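Local structure of 3-methyladenine dna-glycosylase (Archaeoglobus fulgidus, 2JHN) at residues E87-M92 with M100-F105. The protein is a DNA glycosylase of the AlkA type, joining a TATA-box binding protein-like domain to a helical domain of the HhH-GPD superfamily of base excision DNA repair. The protein carries 1 engineered substitution. Residues are numbered along the deposited sequence; the frame is centred on the assembly and turned at random. Where two conformers were deposited one is given.
Sequences ELYRFM and MLKNRF
Tyr89 meets the aliphatic part of Lys102 obliquely, its CD1 lying 3.7 Å from Lys102 CD and 3.9 Å from Lys102 CG. Lys102 CG stands anti to the backbone N (chi1 178°), which carries the chain across to helix 86-93; bends at chi3 and chi4 then turn the amine toward Asp93, with which NZ forms a salt bridge. From the Tyr89 ring centre NZ is 5.7 Å away, so any cation-pi attraction is weak at most. The phenol OH hydrogen-bonds to Gly109 N, tying this helix to the chain that follows helix 96-104, while Tyr106 and Tyr280 also touch the ring. One turn on, the CB of Met92 is directed toward the second helix, and a bend at chi3 (84°) brings its CE to 3.8 Å from Lys102 N and 3.9 Å from Lys102 CB. The same methyl approaches Leu101 CB at 4.3 Å, and Leu98 adds a further apolar neighbour. Lys102 thus serves both residues, CB against the methionine, CG and CD against the tyrosine. No hydrogen bond joins the segments; the axes of helices 87-92 and 100-104 come within 10.0 Å, their N-to-C directions 129° apart. Two consecutive helices folded back across a short turn form an oblique alpha-alpha hairpin, here laid against helix 274-287 of this AlkA-like glycosylase.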
loop_
_atom_site.group_PDB
_atom_site.type_symbol
_atom_site.label_atom_id
_atom_site.label_comp_id
_atom_site.label_asym_id
_atom_site.label_seq_id
_atom_site.Cartn_x
_atom_site.Cartn_y
_atom_site.Cartn_z
ATOM N N GLU A 87 -1.223 13.385 16.740
ATOM C CA GLU A 87 -1.836 12.506 17.717
ATOM C C GLU A 87 -1.199 11.116 17.718
ATOM O O GLU A 87 -0.993 10.522 18.782
ATOM C CB GLU A 87 -3.342 12.413 17.479
ATOM C CG GLU A 87 -4.135 12.094 18.766
ATOM C CD GLU A 87 -5.534 11.528 18.518
ATOM O OE1 GLU A 87 -6.152 11.875 17.472
ATOM O OE2 GLU A 87 -6.025 10.754 19.397
ATOM N N LEU A 88 -0.905 10.602 16.521
ATOM C CA LEU A 88 -0.167 9.339 16.403
ATOM C C LEU A 88 1.155 9.474 17.136
ATOM O O LEU A 88 1.550 8.596 17.905
ATOM C CB LEU A 88 0.105 9.008 14.919
ATOM C CG LEU A 88 1.125 7.898 14.606
ATOM C CD1 LEU A 88 0.669 6.542 15.095
ATOM C CD2 LEU A 88 1.457 7.842 13.085
ATOM N N TYR A 89 1.849 10.575 16.884
ATOM C CA TYR A 89 3.186 10.747 17.445
ATOM C C TYR A 89 3.137 10.839 18.969
ATOM O O TYR A 89 3.976 10.248 19.659
ATOM C CB TYR A 89 3.843 11.985 16.855
ATOM C CG TYR A 89 4.451 11.816 15.464
ATOM C CD1 TYR A 89 4.642 10.553 14.878
ATOM C CD2 TYR A 89 4.885 12.934 14.765
ATOM C CE1 TYR A 89 5.240 10.441 13.605
ATOM C CE2 TYR A 89 5.475 12.833 13.518
ATOM C CZ TYR A 89 5.644 11.590 12.941
ATOM O OH TYR A 89 6.242 11.537 11.710
ATOM N N ARG A 90 2.162 11.584 19.484
ATOM C CA ARG A 90 1.910 11.653 20.943
ATOM C C ARG A 90 1.717 10.255 21.539
ATOM O O ARG A 90 2.305 9.904 22.587
ATOM C CB ARG A 90 0.677 12.523 21.196
ATOM C CG ARG A 90 0.504 13.018 22.615
ATOM C CD ARG A 90 -0.688 13.969 22.708
ATOM N NE ARG A 90 -0.419 15.182 21.930
ATOM C CZ ARG A 90 -1.135 15.619 20.893
ATOM N NH1 ARG A 90 -2.218 14.966 20.471
ATOM N NH2 ARG A 90 -0.760 16.743 20.286
ATOM N N PHE A 91 0.904 9.447 20.866
ATOM C CA PHE A 91 0.617 8.071 21.278
ATOM C C PHE A 91 1.871 7.185 21.252
ATOM O O PHE A 91 2.150 6.452 22.197
ATOM C CB PHE A 91 -0.512 7.500 20.397
ATOM C CG PHE A 91 -0.905 6.083 20.740
ATOM C CD1 PHE A 91 -1.976 5.831 21.605
ATOM C CD2 PHE A 91 -0.201 5.009 20.214
ATOM C CE1 PHE A 91 -2.337 4.523 21.916
ATOM C CE2 PHE A 91 -0.547 3.696 20.517
ATOM C CZ PHE A 91 -1.628 3.455 21.378
ATOM N N MET A 92 2.641 7.247 20.166
ATOM C CA MET A 92 3.860 6.460 20.078
ATOM C C MET A 92 4.861 6.812 21.212
ATOM O O MET A 92 5.565 5.934 21.714
ATOM C CB MET A 92 4.500 6.624 18.686
ATOM C CG MET A 92 3.632 5.961 17.605
ATOM S SD MET A 92 4.307 6.180 15.944
ATOM C CE MET A 92 5.453 4.820 15.959
ATOM N N MET A 100 10.875 4.396 20.053
ATOM C CA MET A 100 12.053 3.868 19.359
ATOM C C MET A 100 11.838 3.740 17.837
ATOM O O MET A 100 12.713 4.096 17.033
ATOM C CB MET A 100 12.355 2.497 19.960
ATOM C CG MET A 100 13.736 1.931 19.726
ATOM S SD MET A 100 14.010 0.586 20.888
ATOM C CE MET A 100 14.427 1.480 22.372
ATOM N N LEU A 101 10.675 3.216 17.465
ATOM C CA LEU A 101 10.231 3.112 16.051
ATOM C C LEU A 101 9.978 4.486 15.437
ATOM O O LEU A 101 10.417 4.763 14.319
ATOM C CB LEU A 101 8.935 2.304 15.953
ATOM C CG LEU A 101 8.869 0.796 15.879
ATOM C CD1 LEU A 101 7.411 0.426 15.652
ATOM C CD2 LEU A 101 9.744 0.268 14.741
ATOM N N LYS A 102 9.259 5.341 16.159
ATOM C CA LYS A 102 8.979 6.697 15.708
ATOM C C LYS A 102 10.263 7.459 15.417
ATOM O O LYS A 102 10.350 8.149 14.412
ATOM C CB LYS A 102 8.168 7.477 16.740
ATOM C CG LYS A 102 7.894 8.947 16.326
ATOM C CD LYS A 102 7.140 9.736 17.413
ATOM C CE LYS A 102 7.999 10.006 18.642
ATOM N NZ LYS A 102 8.683 11.342 18.585
ATOM N N ASN A 103 11.258 7.333 16.300
ATOM C CA ASN A 103 12.517 8.050 16.131
ATOM C C ASN A 103 13.389 7.487 15.006
ATOM O O ASN A 103 13.999 8.262 14.257
ATOM C CB ASN A 103 13.272 8.138 17.465
ATOM C CG ASN A 103 12.592 9.109 18.459
ATOM O OD1 ASN A 103 11.994 10.114 18.058
ATOM N ND2 ASN A 103 12.676 8.803 19.745
ATOM N N ARG A 104 13.410 6.161 14.858
ATOM C CA ARG A 104 14.145 5.522 13.774
ATOM C C ARG A 104 13.625 5.994 12.411
ATOM O O ARG A 104 14.420 6.235 11.508
ATOM C CB ARG A 104 14.116 3.986 13.870
ATOM C CG ARG A 104 14.913 3.284 12.745
ATOM C CD ARG A 104 15.161 1.791 13.001
ATOM N NE ARG A 104 16.078 1.566 14.124
ATOM C CZ ARG A 104 17.406 1.549 14.013
ATOM N NH1 ARG A 104 17.992 1.750 12.830
ATOM N NH2 ARG A 104 18.153 1.359 15.099
ATOM N N PHE A 105 12.295 6.119 12.274
ATOM C CA PHE A 105 11.703 6.557 11.000
ATOM C C PHE A 105 11.002 7.920 11.146
ATOM O O PHE A 105 9.899 8.146 10.625
ATOM C CB PHE A 105 10.789 5.456 10.424
ATOM C CG PHE A 105 11.484 4.124 10.272
ATOM C CD1 PHE A 105 12.477 3.932 9.287
ATOM C CD2 PHE A 105 11.200 3.068 11.148
ATOM C CE1 PHE A 105 13.142 2.698 9.166
ATOM C CE2 PHE A 105 11.846 1.831 11.033
ATOM C CZ PHE A 105 12.823 1.629 10.045
#